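Local coordinates for protein integral membrane indolylacetylinositol arabinosyltransferase EmbC (Mycolicibacterium smegmatis, PDB 7BVE) that probably transfers arabinose units as a membrane-embedded glycosyltransferase, building arabinan for the mycobacterial cell wall, and binds the drug ethambutol, at residues P960-W965 with R975-R980; Y140-A145 with E153-T158; L758-S763 with R847-R852; S406-V411 with G440-I445; L528-S533 with G584-L589. All coordinates share one frame; numbering follows the deposited sequence.

Contact 1: P960-W965 with R975-R980. With 95E (Ethambutol), chain G.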
# COMPACT_ATOMS: atom_id res chain seq x y z
N PRO A 960 -9.48 -37.22 -15.14
CA PRO A 960 -9.42 -36.23 -14.06
C PRO A 960 -8.36 -35.17 -14.34
O PRO A 960 -7.22 -35.48 -14.66
CB PRO A 960 -9.07 -37.07 -12.83
CG PRO A 960 -8.41 -38.27 -13.36
CD PRO A 960 -9.05 -38.55 -14.68
N VAL A 961 -8.77 -33.92 -14.23
CA VAL A 961 -7.94 -32.77 -14.55
C VAL A 961 -7.77 -31.96 -13.27
O VAL A 961 -8.71 -31.80 -12.49
CB VAL A 961 -8.59 -31.91 -15.67
CG1 VAL A 961 -7.75 -30.71 -16.02
CG2 VAL A 961 -8.82 -32.75 -16.89
N MET A 962 -6.56 -31.47 -13.04
CA MET A 962 -6.33 -30.51 -11.97
C MET A 962 -6.50 -29.11 -12.53
O MET A 962 -5.61 -28.55 -13.16
CB MET A 962 -4.96 -30.69 -11.34
CG MET A 962 -4.78 -29.73 -10.22
SD MET A 962 -3.25 -29.78 -9.33
CE MET A 962 -3.53 -28.34 -8.32
N LEU A 963 -7.67 -28.53 -12.29
CA LEU A 963 -7.93 -27.16 -12.68
C LEU A 963 -7.47 -26.22 -11.58
O LEU A 963 -7.53 -26.55 -10.39
CB LEU A 963 -9.43 -26.96 -12.92
CG LEU A 963 -10.05 -27.72 -14.07
CD1 LEU A 963 -11.54 -27.65 -13.97
CD2 LEU A 963 -9.61 -27.11 -15.35
N ASP A 964 -7.00 -25.04 -11.97
CA ASP A 964 -6.72 -24.03 -10.96
C ASP A 964 -8.00 -23.28 -10.63
O ASP A 964 -9.05 -23.49 -11.23
CB ASP A 964 -5.64 -23.08 -11.44
CG ASP A 964 -4.29 -23.75 -11.58
OD1 ASP A 964 -4.09 -24.82 -10.97
OD2 ASP A 964 -3.41 -23.20 -12.25
N TRP A 965 -7.92 -22.40 -9.64
CA TRP A 965 -9.14 -21.78 -9.15
C TRP A 965 -9.58 -20.60 -10.00
O TRP A 965 -10.64 -20.02 -9.73
CB TRP A 965 -8.98 -21.36 -7.69
CG TRP A 965 -7.96 -20.34 -7.40
CD1 TRP A 965 -6.66 -20.56 -7.09
CD2 TRP A 965 -8.15 -18.93 -7.36
NE1 TRP A 965 -6.02 -19.37 -6.87
CE2 TRP A 965 -6.92 -18.35 -7.03
CE3 TRP A 965 -9.25 -18.09 -7.58
CZ2 TRP A 965 -6.74 -16.98 -6.91
CZ3 TRP A 965 -9.07 -16.73 -7.47
CH2 TRP A 965 -7.83 -16.19 -7.14
N ARG A 975 -13.48 -32.28 -16.27
CA ARG A 975 -13.96 -32.49 -14.92
C ARG A 975 -12.81 -32.53 -13.92
O ARG A 975 -11.73 -33.03 -14.23
CB ARG A 975 -14.78 -33.78 -14.80
CG ARG A 975 -14.05 -35.07 -14.97
CD ARG A 975 -14.96 -36.21 -14.60
NE ARG A 975 -14.30 -37.51 -14.66
CZ ARG A 975 -13.63 -38.05 -13.65
NH1 ARG A 975 -13.06 -39.23 -13.79
NH2 ARG A 975 -13.55 -37.41 -12.50
N PRO A 976 -13.00 -31.97 -12.73
CA PRO A 976 -11.95 -32.02 -11.71
C PRO A 976 -11.89 -33.39 -11.05
O PRO A 976 -12.76 -34.23 -11.22
CB PRO A 976 -12.38 -30.94 -10.73
CG PRO A 976 -13.83 -30.88 -10.87
CD PRO A 976 -14.14 -31.16 -12.29
N PHE A 977 -10.83 -33.59 -10.28
CA PHE A 977 -10.65 -34.88 -9.62
C PHE A 977 -11.45 -34.93 -8.32
O PHE A 977 -11.70 -33.92 -7.67
CB PHE A 977 -9.16 -35.17 -9.39
CG PHE A 977 -8.47 -34.19 -8.48
CD1 PHE A 977 -7.91 -33.04 -8.98
CD2 PHE A 977 -8.32 -34.46 -7.14
CE1 PHE A 977 -7.27 -32.15 -8.16
CE2 PHE A 977 -7.68 -33.58 -6.32
CZ PHE A 977 -7.15 -32.43 -6.83
N ASP A 978 -11.84 -36.15 -7.94
CA ASP A 978 -12.71 -36.40 -6.81
C ASP A 978 -11.91 -36.69 -5.54
O ASP A 978 -10.69 -36.78 -5.55
CB ASP A 978 -13.63 -37.58 -7.12
CG ASP A 978 -14.70 -37.25 -8.13
OD1 ASP A 978 -15.19 -36.11 -8.13
OD2 ASP A 978 -15.05 -38.14 -8.92
N HIS A 979 -12.64 -36.83 -4.44
CA HIS A 979 -12.13 -37.36 -3.18
C HIS A 979 -13.33 -37.90 -2.43
O HIS A 979 -14.41 -37.31 -2.52
CB HIS A 979 -11.39 -36.29 -2.37
CG HIS A 979 -12.28 -35.22 -1.81
ND1 HIS A 979 -12.78 -35.27 -0.53
CD2 HIS A 979 -12.75 -34.07 -2.35
CE1 HIS A 979 -13.51 -34.19 -0.30
NE2 HIS A 979 -13.52 -33.46 -1.39
N ARG A 980 -13.19 -39.04 -1.78
CA ARG A 980 -14.37 -39.57 -1.10
C ARG A 980 -14.18 -39.77 0.39
O ARG A 980 -14.94 -39.19 1.18
CB ARG A 980 -14.80 -40.88 -1.75
CG ARG A 980 -16.19 -41.31 -1.40
CD ARG A 980 -16.54 -42.51 -2.21
NE ARG A 980 -17.89 -43.00 -1.96
CZ ARG A 980 -18.40 -44.08 -2.55
NH1 ARG A 980 -17.66 -44.76 -3.42
NH2 ARG A 980 -19.63 -44.47 -2.27
C2 95E G . -13.76 -19.44 -0.04
O12 95E G . -9.63 -13.67 -4.66
C11 95E G . -10.35 -14.18 -3.87
C10 95E G . -9.92 -15.41 -3.08
C13 95E G . -8.67 -16.05 -3.70
C14 95E G . -7.45 -15.92 -2.79
N9 95E G . -10.98 -16.39 -3.08
C8 95E G . -11.75 -16.20 -1.87
C7 95E G . -12.17 -17.54 -1.30
N6 95E G . -13.37 -18.00 -1.95
C3 95E G . -14.32 -18.33 -0.91
O1 95E G . -13.37 -19.18 1.04
C4 95E G . -15.62 -18.77 -1.56
C5 95E G . -15.84 -18.03 -2.87
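Part of the ethambutol pocket is reached by the edge strand 961-963 of a mixed sheet, and the 975-980 loop runs alongside the start of that strand. One backbone hydrogen bond links the two segments: V961 N donates to R975 O at 3.1 Å, with an N-H...O angle of 152° and the donor nearly along the C=O axis. One residue on, P976 CA approaches V961 O at 3.3 Å, a CA-H...O contact. The F977 ring, with CG in the crowded position between backbone N and carbonyl carbon (chi1 63°), turns its edge to this strand. V961 O lies in the ring plane, and M962 CG, on an extended side chain, meets F977 CE1 at 4.0 Å. At the base of the ring, P960 CB touches F977 CB at 3.9 Å. Further along, W965 lies beyond this junction but lays one face against the drug, its CH2 3.5 Å from C13 of ethambutol, while its NE1 is bonded to N1001 O. The chemistry is thus divided: one backbone hydrogen bond and apolar contacts join loop to strand, while a dispersive carbon-to-indole-face contact meets the ligand.

Contact 2: Y140-A145 with E153-T158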
# COMPACT_ATOMS: atom_id res chain seq x y z
N TYR A 140 11.76 -57.79 15.04
CA TYR A 140 10.77 -56.86 14.55
C TYR A 140 11.43 -55.52 14.24
O TYR A 140 12.61 -55.31 14.51
CB TYR A 140 9.63 -56.65 15.55
CG TYR A 140 8.77 -57.86 15.80
CD1 TYR A 140 7.80 -58.24 14.89
CD2 TYR A 140 8.93 -58.61 16.95
CE1 TYR A 140 7.01 -59.34 15.12
CE2 TYR A 140 8.14 -59.72 17.19
CZ TYR A 140 7.18 -60.08 16.27
OH TYR A 140 6.40 -61.18 16.50
N LEU A 141 10.64 -54.64 13.65
CA LEU A 141 10.98 -53.24 13.44
C LEU A 141 9.75 -52.40 13.78
O LEU A 141 9.17 -51.71 12.94
CB LEU A 141 11.52 -53.01 12.03
CG LEU A 141 11.99 -51.63 11.53
CD1 LEU A 141 12.90 -50.99 12.53
CD2 LEU A 141 12.71 -51.78 10.20
N THR A 142 9.25 -52.59 15.00
CA THR A 142 8.06 -51.91 15.49
C THR A 142 8.22 -50.39 15.40
O THR A 142 9.25 -49.83 15.76
CB THR A 142 7.80 -52.33 16.93
OG1 THR A 142 7.73 -53.76 17.00
CG2 THR A 142 6.51 -51.75 17.44
N PHE A 143 7.20 -49.73 14.86
CA PHE A 143 7.18 -48.29 14.71
C PHE A 143 5.75 -47.81 14.94
O PHE A 143 4.80 -48.51 14.59
CB PHE A 143 7.69 -47.86 13.33
CG PHE A 143 7.62 -46.39 13.08
CD1 PHE A 143 8.58 -45.54 13.57
CD2 PHE A 143 6.57 -45.86 12.36
CE1 PHE A 143 8.50 -44.19 13.34
CE2 PHE A 143 6.48 -44.51 12.14
CZ PHE A 143 7.45 -43.68 12.62
N THR A 144 5.61 -46.63 15.54
CA THR A 144 4.30 -46.08 15.88
C THR A 144 4.38 -44.56 15.78
O THR A 144 5.38 -43.96 16.16
CB THR A 144 3.88 -46.50 17.30
OG1 THR A 144 3.98 -47.92 17.43
CG2 THR A 144 2.44 -46.13 17.57
N ALA A 145 3.33 -43.94 15.24
CA ALA A 145 3.27 -42.49 15.14
C ALA A 145 1.93 -41.98 15.64
O ALA A 145 0.89 -42.55 15.33
CB ALA A 145 3.50 -42.02 13.71
N GLU A 153 11.66 -49.12 17.23
CA GLU A 153 12.34 -50.11 18.06
C GLU A 153 12.76 -51.36 17.30
O GLU A 153 11.92 -52.06 16.74
CB GLU A 153 11.44 -50.54 19.22
CG GLU A 153 12.09 -51.56 20.12
CD GLU A 153 11.22 -51.96 21.29
OE1 GLU A 153 10.08 -51.45 21.39
OE2 GLU A 153 11.66 -52.80 22.10
N PHE A 154 14.05 -51.68 17.31
CA PHE A 154 14.56 -52.96 16.83
C PHE A 154 14.40 -53.97 17.97
O PHE A 154 15.15 -53.93 18.95
CB PHE A 154 16.01 -52.86 16.39
CG PHE A 154 16.23 -52.10 15.11
CD1 PHE A 154 16.09 -52.74 13.89
CD2 PHE A 154 16.59 -50.77 15.13
CE1 PHE A 154 16.31 -52.06 12.71
CE2 PHE A 154 16.81 -50.08 13.95
CZ PHE A 154 16.66 -50.73 12.74
N VAL A 155 13.43 -54.87 17.84
CA VAL A 155 13.07 -55.77 18.92
C VAL A 155 13.97 -57.00 18.85
O VAL A 155 13.75 -57.90 18.03
CB VAL A 155 11.59 -56.17 18.85
CG1 VAL A 155 11.22 -57.07 20.01
CG2 VAL A 155 10.72 -54.94 18.82
N GLY A 156 14.97 -57.07 19.72
CA GLY A 156 15.84 -58.22 19.77
C GLY A 156 17.29 -57.92 20.06
O GLY A 156 18.01 -58.78 20.57
N LEU A 157 17.75 -56.71 19.75
CA LEU A 157 19.15 -56.37 19.93
C LEU A 157 19.30 -55.10 20.76
O LEU A 157 18.35 -54.33 20.93
CB LEU A 157 19.86 -56.23 18.57
CG LEU A 157 19.45 -55.24 17.47
CD1 LEU A 157 20.14 -53.90 17.60
CD2 LEU A 157 19.78 -55.85 16.14
N THR A 158 20.51 -54.90 21.27
CA THR A 158 20.87 -53.77 22.11
C THR A 158 22.02 -53.01 21.46
O THR A 158 22.51 -53.37 20.39
CB THR A 158 21.28 -54.22 23.51
OG1 THR A 158 22.41 -55.10 23.41
CG2 THR A 158 20.14 -54.95 24.20
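Y140, L141 and T142 run antiparallel to V155, F154 and E153 in the hairpin of strands 140-145 and 149-155, within the concanavalin-like domain. The short strand axes come within 4.9 Å at 148°. E153 N to T142 O is the better bond, 2.9 Å with a bent N-H...O angle; V155 N to Y140 O, at 3.5 Å, is weak. On the face that carries L141 and F154, the leucine has CG anti to its backbone N (chi1 -178°), and the second torsion then swings CD1 over the phenylalanine ring. That methyl is 3.8 Å from the F154 centroid and 21° off the ring normal, a CH-pi contact displaced toward the CE1 rim. F154 has CG anti to its carbonyl carbon, and its side chain lies beside that of L141, pointing the same way. On the other face, V155 has CG2 beside its backbone N, directed to two neighbours: Y140 CB at 3.8 Å and T142 OG1 at 3.7 Å. The tyrosine ring lies with its edge to V155 CB, and T142 OG1 is placed by a first torsion that sets it beside its own backbone N. E153 extends fully from this face, with a long, weak ion pair to R171. Both buried, L141 touches I109 and F154 touches V126 of the adjoining four-stranded sheet, so apolar packing on that face joins the hairpin to the four-stranded sheet.

Contact 3: L758-S763 with R847-R852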
# COMPACT_ATOMS: atom_id res chain seq x y z
N LEU A 758 21.37 -27.90 -39.50
CA LEU A 758 20.95 -26.67 -38.85
C LEU A 758 22.00 -25.57 -39.04
O LEU A 758 21.68 -24.47 -39.47
CB LEU A 758 20.68 -26.91 -37.36
CG LEU A 758 20.27 -25.67 -36.58
CD1 LEU A 758 19.02 -25.04 -37.17
CD2 LEU A 758 20.04 -26.02 -35.14
N GLY A 759 23.24 -25.85 -38.68
CA GLY A 759 24.33 -24.95 -38.98
C GLY A 759 25.10 -25.34 -40.22
O GLY A 759 26.28 -25.68 -40.14
N ALA A 760 24.44 -25.32 -41.38
CA ALA A 760 25.02 -25.95 -42.56
C ALA A 760 26.08 -25.08 -43.21
O ALA A 760 27.25 -25.46 -43.29
CB ALA A 760 23.92 -26.29 -43.56
N VAL A 761 25.69 -23.91 -43.69
CA VAL A 761 26.57 -23.13 -44.56
C VAL A 761 27.34 -22.04 -43.82
O VAL A 761 28.39 -21.61 -44.31
CB VAL A 761 25.77 -22.52 -45.73
CG1 VAL A 761 25.23 -23.62 -46.62
CG2 VAL A 761 24.64 -21.64 -45.22
N THR A 762 26.86 -21.60 -42.66
CA THR A 762 27.59 -20.60 -41.87
C THR A 762 27.26 -20.81 -40.41
O THR A 762 26.09 -20.72 -40.02
CB THR A 762 27.22 -19.18 -42.30
OG1 THR A 762 27.64 -18.95 -43.65
CG2 THR A 762 27.88 -18.16 -41.39
N SER A 763 28.28 -21.09 -39.60
CA SER A 763 28.09 -21.26 -38.16
C SER A 763 29.42 -20.93 -37.48
O SER A 763 30.35 -21.73 -37.51
CB SER A 763 27.64 -22.67 -37.82
OG SER A 763 28.64 -23.62 -38.11
N ARG A 847 23.44 -19.44 -40.25
CA ARG A 847 22.69 -19.47 -41.51
C ARG A 847 22.47 -20.92 -41.89
O ARG A 847 23.44 -21.66 -42.09
CB ARG A 847 23.44 -18.71 -42.59
CG ARG A 847 22.69 -18.59 -43.89
CD ARG A 847 23.48 -17.77 -44.89
NE ARG A 847 23.66 -16.40 -44.42
CZ ARG A 847 24.83 -15.85 -44.13
NH1 ARG A 847 24.89 -14.60 -43.71
NH2 ARG A 847 25.95 -16.56 -44.27
N SER A 848 21.22 -21.32 -42.02
CA SER A 848 20.88 -22.73 -42.08
C SER A 848 20.98 -23.28 -43.50
O SER A 848 21.53 -22.65 -44.41
CB SER A 848 19.48 -22.96 -41.52
OG SER A 848 19.11 -24.31 -41.64
N ALA A 849 20.45 -24.48 -43.68
CA ALA A 849 20.30 -25.09 -45.00
C ALA A 849 18.92 -24.75 -45.55
O ALA A 849 18.13 -24.06 -44.92
CB ALA A 849 20.51 -26.60 -44.92
N TRP A 850 18.62 -25.24 -46.75
CA TRP A 850 17.31 -25.02 -47.35
C TRP A 850 16.39 -26.16 -46.95
O TRP A 850 16.74 -27.33 -47.12
CB TRP A 850 17.41 -24.91 -48.86
CG TRP A 850 18.14 -23.68 -49.31
CD1 TRP A 850 19.42 -23.61 -49.74
CD2 TRP A 850 17.63 -22.35 -49.34
NE1 TRP A 850 19.74 -22.31 -50.05
CE2 TRP A 850 18.65 -21.52 -49.81
CE3 TRP A 850 16.40 -21.77 -49.02
CZ2 TRP A 850 18.49 -20.15 -49.97
CZ3 TRP A 850 16.24 -20.41 -49.18
CH2 TRP A 850 17.28 -19.61 -49.65
N TYR A 851 15.22 -25.83 -46.40
CA TYR A 851 14.24 -26.81 -45.98
C TYR A 851 13.05 -26.81 -46.92
O TYR A 851 12.51 -25.75 -47.22
CB TYR A 851 13.76 -26.54 -44.56
CG TYR A 851 14.80 -26.78 -43.50
CD1 TYR A 851 15.14 -28.07 -43.12
CD2 TYR A 851 15.41 -25.72 -42.85
CE1 TYR A 851 16.08 -28.29 -42.15
CE2 TYR A 851 16.35 -25.94 -41.88
CZ TYR A 851 16.68 -27.23 -41.53
OH TYR A 851 17.62 -27.46 -40.56
N ARG A 852 12.65 -27.99 -47.36
CA ARG A 852 11.51 -28.14 -48.26
C ARG A 852 10.21 -27.82 -47.52
O ARG A 852 10.00 -28.25 -46.38
CB ARG A 852 11.47 -29.56 -48.80
CG ARG A 852 10.37 -29.84 -49.79
CD ARG A 852 10.64 -29.17 -51.10
NE ARG A 852 11.77 -29.75 -51.81
CZ ARG A 852 12.36 -29.21 -52.86
NH1 ARG A 852 13.39 -29.81 -53.44
NH2 ARG A 852 11.93 -28.05 -53.34
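An antiparallel bridge in a large antiparallel beta sheet of the EmbC C-terminal domain joins T762 to R847, a hydrogen-bonded pair with unequal bonds. R847 N donates to T762 O at 3.0 Å, the donor in the carbonyl plane, whereas the return bond from T762 N to R847 O is weak at 3.5 Å. The two side chains lie next to each other on one face of the sheet. R847 leaves with CG anti to its backbone N and bends at chi3 (-63°), which brings the edge of its guanidinium round to T762, with NH2 3.0 Å from T762 OG1. V761 puts CG2 in the crowded position between N and carbonyl carbon, where it reaches R847 O at 3.4 Å and lies alongside the arginine CG. Before the bridge the chain folds back as a loop: A760 CB meets A849 CB at 3.7 Å, and L758 O receives a CA-H...O contact from S848 CA at 3.2 Å. The hydroxyl of Y851 approaches L758 CA from the far end of its ring. Beyond the pair, strand 922-928 bonds the backbones of S848 and Y851 through L925 and I923, while strand 748-749 and the residue after it bond R852 and W850 through T748 and I750.

Contact 4: S406-V411 with G440-I445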
# COMPACT_ATOMS: atom_id res chain seq x y z
N SER A 406 -48.64 -2.20 11.55
CA SER A 406 -48.54 -2.52 12.97
C SER A 406 -48.82 -4.00 13.25
O SER A 406 -49.75 -4.37 13.96
CB SER A 406 -49.44 -1.61 13.82
OG SER A 406 -49.31 -1.91 15.20
N ARG A 407 -47.98 -4.85 12.65
CA ARG A 407 -48.11 -6.30 12.74
C ARG A 407 -46.73 -6.91 12.90
O ARG A 407 -45.73 -6.33 12.47
CB ARG A 407 -48.80 -6.87 11.50
CG ARG A 407 -50.29 -6.60 11.46
CD ARG A 407 -50.92 -7.07 10.18
NE ARG A 407 -52.37 -6.96 10.25
CZ ARG A 407 -53.19 -7.23 9.25
NH1 ARG A 407 -52.71 -7.61 8.08
NH2 ARG A 407 -54.50 -7.10 9.42
N LEU A 408 -46.68 -8.08 13.53
CA LEU A 408 -45.41 -8.70 13.92
C LEU A 408 -44.93 -9.78 12.97
O LEU A 408 -43.73 -10.12 13.00
CB LEU A 408 -45.53 -9.31 15.31
CG LEU A 408 -45.56 -8.34 16.47
CD1 LEU A 408 -45.87 -9.10 17.72
CD2 LEU A 408 -44.21 -7.72 16.58
N LEU A 409 -45.81 -10.36 12.16
CA LEU A 409 -45.39 -11.41 11.24
C LEU A 409 -44.39 -10.96 10.17
O LEU A 409 -43.43 -11.72 9.93
CB LEU A 409 -46.62 -12.08 10.61
CG LEU A 409 -46.34 -13.23 9.64
CD1 LEU A 409 -45.70 -14.39 10.35
CD2 LEU A 409 -47.60 -13.66 8.97
N PRO A 410 -44.50 -9.79 9.51
CA PRO A 410 -43.39 -9.38 8.64
C PRO A 410 -42.10 -9.06 9.37
O PRO A 410 -41.03 -9.20 8.77
CB PRO A 410 -43.96 -8.16 7.90
CG PRO A 410 -45.06 -7.71 8.68
CD PRO A 410 -45.67 -8.91 9.27
N VAL A 411 -42.15 -8.71 10.65
CA VAL A 411 -40.92 -8.55 11.42
C VAL A 411 -40.26 -9.91 11.67
O VAL A 411 -39.03 -10.04 11.59
CB VAL A 411 -41.22 -7.79 12.72
CG1 VAL A 411 -39.98 -7.64 13.56
CG2 VAL A 411 -41.80 -6.43 12.40
N GLY A 440 -35.97 -0.60 17.57
CA GLY A 440 -36.93 0.44 17.92
C GLY A 440 -38.35 0.25 17.39
O GLY A 440 -39.32 0.35 18.15
N PRO A 441 -38.49 -0.00 16.08
CA PRO A 441 -39.81 -0.41 15.55
C PRO A 441 -40.43 -1.64 16.20
O PRO A 441 -41.64 -1.66 16.44
CB PRO A 441 -39.50 -0.65 14.07
CG PRO A 441 -38.45 0.31 13.77
CD PRO A 441 -37.59 0.39 14.98
N LEU A 442 -39.62 -2.67 16.50
CA LEU A 442 -40.15 -3.86 17.17
C LEU A 442 -40.64 -3.53 18.57
O LEU A 442 -41.66 -4.07 19.01
CB LEU A 442 -39.08 -4.95 17.21
CG LEU A 442 -39.42 -6.27 17.90
CD1 LEU A 442 -40.61 -6.93 17.25
CD2 LEU A 442 -38.22 -7.21 17.91
N LYS A 443 -39.95 -2.62 19.26
CA LYS A 443 -40.42 -2.16 20.57
C LYS A 443 -41.73 -1.41 20.45
O LYS A 443 -42.64 -1.61 21.28
CB LYS A 443 -39.36 -1.27 21.22
CG LYS A 443 -39.74 -0.80 22.60
CD LYS A 443 -38.66 0.05 23.23
CE LYS A 443 -38.63 1.42 22.61
NZ LYS A 443 -39.83 2.21 22.96
N THR A 444 -41.87 -0.59 19.41
CA THR A 444 -43.10 0.17 19.22
C THR A 444 -44.29 -0.74 18.90
O THR A 444 -45.40 -0.51 19.39
CB THR A 444 -42.90 1.19 18.09
OG1 THR A 444 -41.73 1.96 18.36
CG2 THR A 444 -44.08 2.14 18.01
N ILE A 445 -44.06 -1.80 18.13
CA ILE A 445 -45.15 -2.72 17.79
C ILE A 445 -45.50 -3.62 18.97
O ILE A 445 -46.68 -3.88 19.22
CB ILE A 445 -44.79 -3.53 16.53
CG1 ILE A 445 -44.50 -2.61 15.36
CG2 ILE A 445 -45.90 -4.45 16.14
CD1 ILE A 445 -45.60 -1.65 15.06
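I445, L442 and the turn before helix 409-422 fit together by apolar branches. The larger bump is I445, which sends two arms in different directions from helix 440-449. Its CD1 reaches the backbone of S406, 3.7 Å from S406 CA and equally near S406 OG, while CG2 lies 3.7 Å from L408 CD2. S406 is the first residue to depart from helical angles after helix 385-405, and its positive phi (59°) turns the chain there, presenting CA to the isoleucine tip. L408 and I445 slide past each other in opposite directions. L442 crosses L408 at about a right angle, and its CD1 fills the notch formed by L408 CD2 at 3.7 Å and V411 CG1 at 3.8 Å. V411 points toward helix 440-449 with CG1 anti to its backbone N, forming the other wall. D238 of helix 214-238 also holds the turn: its OD2 accepts hydrogen bonds from the backbone N of both L408 and L409. The sole serine hydroxyl here meets only a methyl across the contact, so the chemistry implies van der Waals cohesion between helix 440-449 and the turn leading into helix 409-422, while R407 leads away, its side chain about 4 Å from the bound phosphopantetheine-type ligand.

Contact 5: L528-S533 with G584-L589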
# COMPACT_ATOMS: atom_id res chain seq x y z
N LEU A 528 -20.39 9.93 -2.22
CA LEU A 528 -20.88 11.28 -2.52
C LEU A 528 -22.38 11.41 -2.24
O LEU A 528 -22.82 12.38 -1.60
CB LEU A 528 -20.58 11.62 -3.97
CG LEU A 528 -20.92 13.02 -4.49
CD1 LEU A 528 -20.06 14.06 -3.82
CD2 LEU A 528 -20.74 13.06 -5.98
N ALA A 529 -23.17 10.43 -2.69
CA ALA A 529 -24.61 10.48 -2.47
C ALA A 529 -24.97 10.35 -1.00
O ALA A 529 -25.89 11.02 -0.51
CB ALA A 529 -25.30 9.38 -3.28
N LEU A 530 -24.22 9.52 -0.26
CA LEU A 530 -24.46 9.39 1.17
C LEU A 530 -24.13 10.67 1.92
O LEU A 530 -24.87 11.07 2.83
CB LEU A 530 -23.65 8.22 1.72
CG LEU A 530 -23.82 7.88 3.19
CD1 LEU A 530 -25.23 7.42 3.47
CD2 LEU A 530 -22.83 6.82 3.59
N ALA A 531 -23.05 11.35 1.53
CA ALA A 531 -22.68 12.60 2.20
C ALA A 531 -23.69 13.71 1.93
O ALA A 531 -24.01 14.49 2.83
CB ALA A 531 -21.29 13.04 1.76
N VAL A 532 -24.23 13.78 0.71
CA VAL A 532 -25.23 14.81 0.42
C VAL A 532 -26.53 14.53 1.16
O VAL A 532 -27.18 15.46 1.67
CB VAL A 532 -25.44 14.91 -1.10
CG1 VAL A 532 -26.54 15.88 -1.46
CG2 VAL A 532 -24.17 15.38 -1.72
N SER A 533 -26.91 13.25 1.30
CA SER A 533 -28.11 12.92 2.05
C SER A 533 -27.96 13.24 3.53
O SER A 533 -28.89 13.77 4.15
CB SER A 533 -28.45 11.45 1.85
OG SER A 533 -28.67 11.18 0.48
N GLY A 584 -29.67 2.24 -5.17
CA GLY A 584 -30.83 2.84 -5.80
C GLY A 584 -31.63 3.70 -4.83
O GLY A 584 -32.15 4.75 -5.21
N CYS A 585 -31.69 3.28 -3.57
CA CYS A 585 -32.37 4.05 -2.54
C CYS A 585 -31.66 5.37 -2.26
O CYS A 585 -32.29 6.43 -2.19
CB CYS A 585 -32.45 3.21 -1.27
SG CYS A 585 -33.14 1.57 -1.53
N LEU A 586 -30.33 5.32 -2.10
CA LEU A 586 -29.57 6.56 -1.95
C LEU A 586 -29.56 7.39 -3.22
O LEU A 586 -29.40 8.61 -3.13
CB LEU A 586 -28.15 6.28 -1.50
CG LEU A 586 -27.99 5.87 -0.05
CD1 LEU A 586 -26.55 5.58 0.22
CD2 LEU A 586 -28.47 6.99 0.84
N GLY A 587 -29.72 6.78 -4.39
CA GLY A 587 -29.86 7.56 -5.60
C GLY A 587 -31.14 8.36 -5.63
O GLY A 587 -31.14 9.54 -6.01
N ALA A 588 -32.25 7.76 -5.20
CA ALA A 588 -33.51 8.49 -5.11
C ALA A 588 -33.44 9.61 -4.08
O ALA A 588 -33.89 10.74 -4.35
CB ALA A 588 -34.65 7.53 -4.78
N LEU A 589 -32.84 9.34 -2.92
CA LEU A 589 -32.72 10.39 -1.90
C LEU A 589 -31.79 11.52 -2.34
O LEU A 589 -32.10 12.69 -2.13
CB LEU A 589 -32.23 9.81 -0.58
CG LEU A 589 -33.22 8.97 0.21
CD1 LEU A 589 -32.51 8.41 1.41
CD2 LEU A 589 -34.38 9.83 0.61
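Helices 517-539 and 582-592, both predicted to span the membrane in the GT-C-type part of the protein, pack through a small leucine, alanine and serine interface. The short axes approach to 9.2 Å and cross at 48°, with the same general direction. At the first shell, L586 is the projecting residue: its CD1 touches L530 CD1 at 4.0 Å, the two side chains crossing obliquely. The leucine of helix 517-539 has CG anti to its backbone N, that of helix 582-592 has CG anti to the carbonyl carbon. A small side chain accommodates the backbone beside them, A529 CB lying 4.2 Å from L586 O. One turn on, S533 faces L589, and the contact runs from hydroxyl to hydrocarbon, S533 OG to L589 CB at 4.0 Å. Further out, T558 of helix 548-564 approaches from a third helix, touching both L530 and L586. L589 leans on S551 and I554 of that same helix, and A590 meets A529 and S533, extending the interface along helix 582-592. What sets the serine hydroxyl is its own helix: S533 OG stands beside its backbone N (chi1 -60°) and donates to A529 O at 3.0 Å. That carbonyl also receives S533 N, and the hydroxyl sits 30° above the carbonyl plane.

Followed from the N terminus, the five contacts close in series, with none nested in or crossing another. Contact 2 comes first, closing a short hairpin in the concanavalin-like domain. Contacts 4 and 5 follow in the membrane part, closing loops of 28 and 50 residues on the same side of the chain's centre: contact 4 ties the turn before helix 409-422 to helix 440-449, and contact 5 joins helix 517-539 to helix 582-592. Contact 3 then closes the longest loop, 83 residues, pairing strand 762-764 with strand 845-847 in the C-terminal domain. Contact 1 closes nine residues in that same domain, joining strand 961-963 to the loop after it beside the ethambutol pocket.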